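Local coordinates for glycerol uptake operon antiterminator-related protein (Thermotoga maritima, PDB 1VKF) that is related to glycerol uptake operon antiterminators and probably responds to glycerol-3-phosphate in the control of transcription, at residues F36-N44 and M63-E71. Numbering follows the deposited sequence.
Sequences FLLKSDILN and MDFVNGLGE
S40 and V66, then D41 and N67, pair as parallel strands where 36-44 and 63-71 run beside each other, a short ladder at the C-terminal end of strand 34-41 and just beyond strand 58-62 of a TIM barrel. Strand 34-41 already pairs with 58-62 through L37; after a break at L38 and K39 it resumes, and 66-67 returns to it as an extra strand. Three backbone bonds fix the register: a weak one from S40 N to F65 O (3.5 Å), N67 N to S40 O (2.9 Å) and I42 N to N67 O (2.9 Å). S40 thus turns both its N and its O to the neighbouring chain, reaching the residues before and after V66, as parallel pairing requires. A type II turn from V66 to L69 then leads the chain away toward helix 73-82.

Each face of this ladder has its own character. On one, V66 carries CG1 anti to its backbone N (chi1 176°), which lays that methyl against D41 C at 3.6 Å, while S40 OG is hydrogen-bonded to H48. On the other, D41 and N67 meet flank to flank, CB to CB at 3.8 Å, and their polar ends part. The D41 carboxylate turns back on its own chain, OD1 receiving N44 ND2 through its syn lone pair. At the turn, I42, in one of its two conformers, brings CD1 over the backbone of G68, near L69 CD1. The extended K39 chain passes obliquely by N67, and one water accepts from both K39 NZ (3.0 Å) and N67 ND2 (3.1 Å).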
ATOM      1  N   PHE A  36      -6.203   0.759  -1.781  1.00  8.78           N
ATOM      2  CA  PHE A  36      -5.461  -0.356  -1.222  1.00  7.06           C
ATOM      3  C   PHE A  36      -6.427  -1.287  -0.552  1.00  8.03           C
ATOM      4  O   PHE A  36      -7.067  -0.908   0.422  1.00  8.96           O
ATOM      5  CB  PHE A  36      -4.417   0.153  -0.218  1.00  8.91           C
ATOM      6  CG  PHE A  36      -3.215   0.772  -0.820  1.00  7.96           C
ATOM      7  CD1 PHE A  36      -3.070   0.950  -2.171  1.00  8.72           C
ATOM      8  CD2 PHE A  36      -2.210   1.248   0.014  1.00 11.30           C
ATOM      9  CE1 PHE A  36      -1.900   1.481  -2.677  1.00  8.70           C
ATOM     10  CE2 PHE A  36      -1.069   1.799  -0.491  1.00 13.44           C
ATOM     11  CZ  PHE A  36      -0.923   1.927  -1.826  1.00 11.71           C
ATOM     12  N   LEU A  37      -6.619  -2.491  -1.095  1.00  7.73           N
ATOM     13  CA  LEU A  37      -7.539  -3.477  -0.494  1.00  5.29           C
ATOM     14  C   LEU A  37      -6.742  -4.281   0.511  1.00  8.50           C
ATOM     15  O   LEU A  37      -5.822  -5.031   0.169  1.00  8.22           O
ATOM     16  CB  LEU A  37      -8.080  -4.402  -1.583  1.00  5.61           C
ATOM     17  CG  LEU A  37      -9.019  -5.491  -1.126  1.00  9.03           C
ATOM     18  CD1 LEU A  37     -10.212  -4.955  -0.394  1.00 12.04           C
ATOM     19  CD2 LEU A  37      -9.402  -6.349  -2.330  1.00 10.44           C
ATOM     20  N   LEU A  38      -7.033  -4.078   1.791  1.00  7.57           N
ATOM     21  CA  LEU A  38      -6.160  -4.557   2.840  1.00  8.81           C
ATOM     22  C   LEU A  38      -6.570  -5.892   3.449  1.00 10.01           C
ATOM     23  O   LEU A  38      -5.784  -6.469   4.223  1.00 12.12           O
ATOM     24  CB  LEU A  38      -6.057  -3.513   3.945  1.00 11.46           C
ATOM     25  CG  LEU A  38      -5.439  -2.191   3.459  1.00 10.60           C
ATOM     26  CD1 LEU A  38      -5.309  -1.281   4.659  1.00 19.59           C
ATOM     27  CD2 LEU A  38      -4.082  -2.375   2.795  1.00 12.20           C
ATOM     28  N   LYS A  39      -7.736  -6.391   3.071  1.00 11.30           N
ATOM     29  CA  LYS A  39      -8.152  -7.735   3.446  1.00 12.86           C
ATOM     30  C   LYS A  39      -9.090  -8.294   2.396  1.00 11.00           C
ATOM     31  O   LYS A  39      -9.970  -7.609   1.871  1.00  8.95           O
ATOM     32  CB  LYS A  39      -8.874  -7.689   4.809  1.00 15.25           C
ATOM     33  CG  LYS A  39      -9.276  -9.059   5.391  1.00 20.69           C
ATOM     34  CD  LYS A  39     -10.044  -8.920   6.724  1.00 30.01           C
ATOM     35  CE  LYS A  39     -10.302 -10.296   7.309  1.00 32.64           C
ATOM     36  NZ  LYS A  39     -10.813 -10.210   8.694  1.00 41.45           N
ATOM     37  N   SER A  40      -8.931  -9.571   2.115  1.00  8.86           N
ATOM     38  CA  SER A  40      -9.867 -10.270   1.264  1.00  8.10           C
ATOM     39  C   SER A  40      -9.684 -11.753   1.557  1.00  8.22           C
ATOM     40  O   SER A  40      -9.105 -12.126   2.583  1.00  7.87           O
ATOM     41  CB  SER A  40      -9.615  -9.929  -0.255  1.00  8.21           C
ATOM     42  OG  SER A  40     -10.577 -10.558  -1.109  1.00  8.98           O
ATOM     43  N   ASP A  41     -10.101 -12.590   0.625  1.00  8.89           N
ATOM     44  CA  ASP A  41      -9.866 -14.048   0.724  1.00  8.53           C
ATOM     45  C   ASP A  41      -9.776 -14.605  -0.697  1.00  9.55           C
ATOM     46  O   ASP A  41     -10.228 -13.990  -1.664  1.00  7.28           O
ATOM     47  CB  ASP A  41     -10.869 -14.761   1.643  1.00  9.52           C
ATOM     48  CG  ASP A  41     -12.278 -14.828   1.096  1.00 15.21           C
ATOM     49  OD1 ASP A  41     -12.520 -15.474   0.061  1.00 11.74           O
ATOM     50  OD2 ASP A  41     -13.188 -14.275   1.693  1.00 22.75           O
ATOM     51  N   ILE A  42      -9.235 -15.801  -0.779  0.50  8.31           N
ATOM     52  CA  ILE A  42      -8.902 -16.377  -2.043  0.50  8.94           C
ATOM     53  C   ILE A  42     -10.138 -16.720  -2.887  0.50  8.29           C
ATOM     54  O   ILE A  42     -10.067 -16.691  -4.122  0.50 10.48           O
ATOM     55  CB  ILE A  42      -8.001 -17.601  -1.783  0.50 11.49           C
ATOM     56  CG1 ILE A  42      -7.280 -17.991  -3.045  0.50  9.24           C
ATOM     57  CG2 ILE A  42      -8.818 -18.772  -1.255  0.50  8.96           C
ATOM     58  CD1 ILE A  42      -6.202 -19.053  -2.775  0.50  9.84           C
ATOM     59  N   LEU A  43     -11.267 -16.955  -2.230  1.00  8.46           N
ATOM     60  CA  LEU A  43     -12.494 -17.375  -2.900  1.00  6.40           C
ATOM     61  C   LEU A  43     -13.137 -16.133  -3.483  1.00  6.38           C
ATOM     62  O   LEU A  43     -13.884 -16.263  -4.445  1.00  9.21           O
ATOM     63  CB  LEU A  43     -13.446 -18.020  -1.886  1.00  6.29           C
ATOM     64  CG  LEU A  43     -12.879 -19.311  -1.209  1.00  7.81           C
ATOM     65  CD1 LEU A  43     -13.811 -19.859  -0.099  1.00 14.09           C
ATOM     66  CD2 LEU A  43     -12.742 -20.305  -2.274  1.00 16.95           C
ATOM     67  N   ASN A  44     -12.947 -15.001  -2.836  1.00  6.84           N
ATOM     68  CA  ASN A  44     -13.743 -13.819  -3.213  1.00 11.39           C
ATOM     69  C   ASN A  44     -12.974 -12.649  -3.765  1.00  8.97           C
ATOM     70  O   ASN A  44     -13.620 -11.620  -4.109  1.00 10.40           O
ATOM     71  CB  ASN A  44     -14.582 -13.357  -2.036  1.00  6.90           C
ATOM     72  CG  ASN A  44     -15.703 -14.350  -1.646  1.00 14.32           C
ATOM     73  OD1 ASN A  44     -16.773 -14.339  -2.214  1.00 13.78           O
ATOM     74  ND2 ASN A  44     -15.420 -15.202  -0.707  1.00  7.71           N
HETATM   75  N   MSE A  63      -1.366  -8.665  -0.364  1.00  8.67           N
HETATM   76  CA  MSE A  63      -1.392 -10.089  -0.606  1.00  8.64           C
HETATM   77  C   MSE A  63      -1.144 -10.858   0.700  1.00 12.62           C
HETATM   78  O   MSE A  63      -1.602 -11.997   0.874  1.00 12.25           O
HETATM   79  CB  MSE A  63      -0.459 -10.461  -1.733  1.00 12.17           C
HETATM   80  CG  MSE A  63       0.962 -10.318  -1.374  1.00  7.32           C
HETATM   81 SE   MSE A  63       2.133 -10.890  -2.826  1.00 15.29          SE
HETATM   82  CE  MSE A  63       1.889 -12.895  -2.592  1.00 18.11           C
ATOM     83  N   ASP A  64      -0.528 -10.190   1.679  1.00  9.29           N
ATOM     84  CA  ASP A  64      -0.268 -10.862   2.945  1.00 10.41           C
ATOM     85  C   ASP A  64      -1.514 -11.071   3.782  1.00 11.38           C
ATOM     86  O   ASP A  64      -1.467 -11.846   4.743  1.00 13.54           O
ATOM     87  CB  ASP A  64       0.695 -10.033   3.807  1.00 10.55           C
ATOM     88  CG  ASP A  64       2.002  -9.712   3.148  1.00 11.87           C
ATOM     89  OD1 ASP A  64       2.444 -10.364   2.176  1.00  9.99           O
ATOM     90  OD2 ASP A  64       2.723  -8.787   3.635  1.00 12.74           O
ATOM     91  N   PHE A  65      -2.617 -10.398   3.444  0.50  8.12           N
ATOM     92  CA  PHE A  65      -3.847 -10.495   4.223  0.50  9.96           C
ATOM     93  C   PHE A  65      -5.043 -11.032   3.418  0.50  9.12           C
ATOM     94  O   PHE A  65      -6.198 -10.890   3.836  0.50 10.54           O
ATOM     95  CB  PHE A  65      -4.123  -9.145   4.896  0.50 11.67           C
ATOM     96  CG  PHE A  65      -3.126  -8.816   5.985  0.50 17.02           C
ATOM     97  CD1 PHE A  65      -3.356  -9.190   7.303  0.50 26.17           C
ATOM     98  CD2 PHE A  65      -1.922  -8.218   5.673  0.50 20.41           C
ATOM     99  CE1 PHE A  65      -2.404  -8.911   8.298  0.50 24.80           C
ATOM    100  CE2 PHE A  65      -0.981  -7.933   6.629  0.50 21.31           C
ATOM    101  CZ  PHE A  65      -1.217  -8.288   7.959  0.50 17.80           C
ATOM    102  N   VAL A  66      -4.758 -11.703   2.294  1.00 10.07           N
ATOM    103  CA  VAL A  66      -5.790 -12.398   1.518  1.00  7.04           C
ATOM    104  C   VAL A  66      -5.869 -13.793   2.167  1.00  9.98           C
ATOM    105  O   VAL A  66      -4.917 -14.613   2.042  1.00  9.04           O
ATOM    106  CB  VAL A  66      -5.407 -12.524   0.032  1.00  8.30           C
ATOM    107  CG1 VAL A  66      -6.432 -13.329  -0.727  1.00  9.35           C
ATOM    108  CG2 VAL A  66      -5.199 -11.148  -0.632  1.00  9.66           C
ATOM    109  N   ASN A  67      -6.909 -13.996   2.968  1.00  8.49           N
ATOM    110  CA  ASN A  67      -7.099 -15.249   3.677  1.00  8.39           C
ATOM    111  C   ASN A  67      -7.124 -16.426   2.716  1.00  6.45           C
ATOM    112  O   ASN A  67      -7.864 -16.425   1.724  1.00  7.05           O
ATOM    113  CB  ASN A  67      -8.368 -15.261   4.446  1.00  7.66           C
ATOM    114  CG  ASN A  67      -8.304 -14.427   5.741  1.00 18.08           C
ATOM    115  OD1 ASN A  67      -7.247 -14.007   6.172  1.00 28.33           O
ATOM    116  ND2 ASN A  67      -9.444 -14.254   6.368  1.00 30.03           N
ATOM    117  N   GLY A  68      -6.334 -17.455   3.034  1.00  7.83           N
ATOM    118  CA  GLY A  68      -6.194 -18.588   2.137  1.00  6.45           C
ATOM    119  C   GLY A  68      -5.040 -18.537   1.137  1.00  7.24           C
ATOM    120  O   GLY A  68      -4.755 -19.575   0.553  1.00  8.31           O
ATOM    121  N   LEU A  69      -4.428 -17.371   0.891  1.00  8.51           N
ATOM    122  CA  LEU A  69      -3.352 -17.197  -0.044  1.00  7.79           C
ATOM    123  C   LEU A  69      -2.032 -17.419   0.677  1.00  9.14           C
ATOM    124  O   LEU A  69      -1.844 -16.966   1.838  1.00 10.25           O
ATOM    125  CB  LEU A  69      -3.358 -15.759  -0.670  1.00  7.54           C
ATOM    126  CG  LEU A  69      -2.532 -15.495  -1.925  1.00  7.81           C
ATOM    127  CD1 LEU A  69      -2.941 -16.309  -3.050  1.00  7.86           C
ATOM    128  CD2 LEU A  69      -2.641 -14.008  -2.263  1.00  8.59           C
ATOM    129  N   GLY A  70      -1.087 -17.982  -0.057  1.00  8.41           N
ATOM    130  CA  GLY A  70       0.288 -18.164   0.426  1.00 10.96           C
ATOM    131  C   GLY A  70       1.247 -17.100  -0.134  1.00 11.99           C
ATOM    132  O   GLY A  70       0.870 -16.003  -0.529  1.00 10.08           O
ATOM    133  N   GLU A  71       2.510 -17.442  -0.184  1.00 13.01           N
ATOM    134  CA  GLU A  71       3.506 -16.479  -0.606  1.00 13.79           C
ATOM    135  C   GLU A  71       4.125 -16.979  -1.881  1.00 12.46           C
ATOM    136  O   GLU A  71       4.032 -18.170  -2.212  1.00 14.62           O
ATOM    137  CB  GLU A  71       4.532 -16.227   0.508  1.00 14.91           C
ATOM    138  CG  GLU A  71       5.388 -17.382   0.924  1.00 25.46           C
ATOM    139  CD  GLU A  71       6.306 -17.015   2.100  1.00 30.17           C
ATOM    140  OE1 GLU A  71       5.963 -16.087   2.869  1.00 31.07           O
ATOM    141  OE2 GLU A  71       7.363 -17.645   2.244  1.00 45.29           O
TER
HETATM  142  O   HOH W   1     -10.360 -13.131   9.127  1.00 52.98           O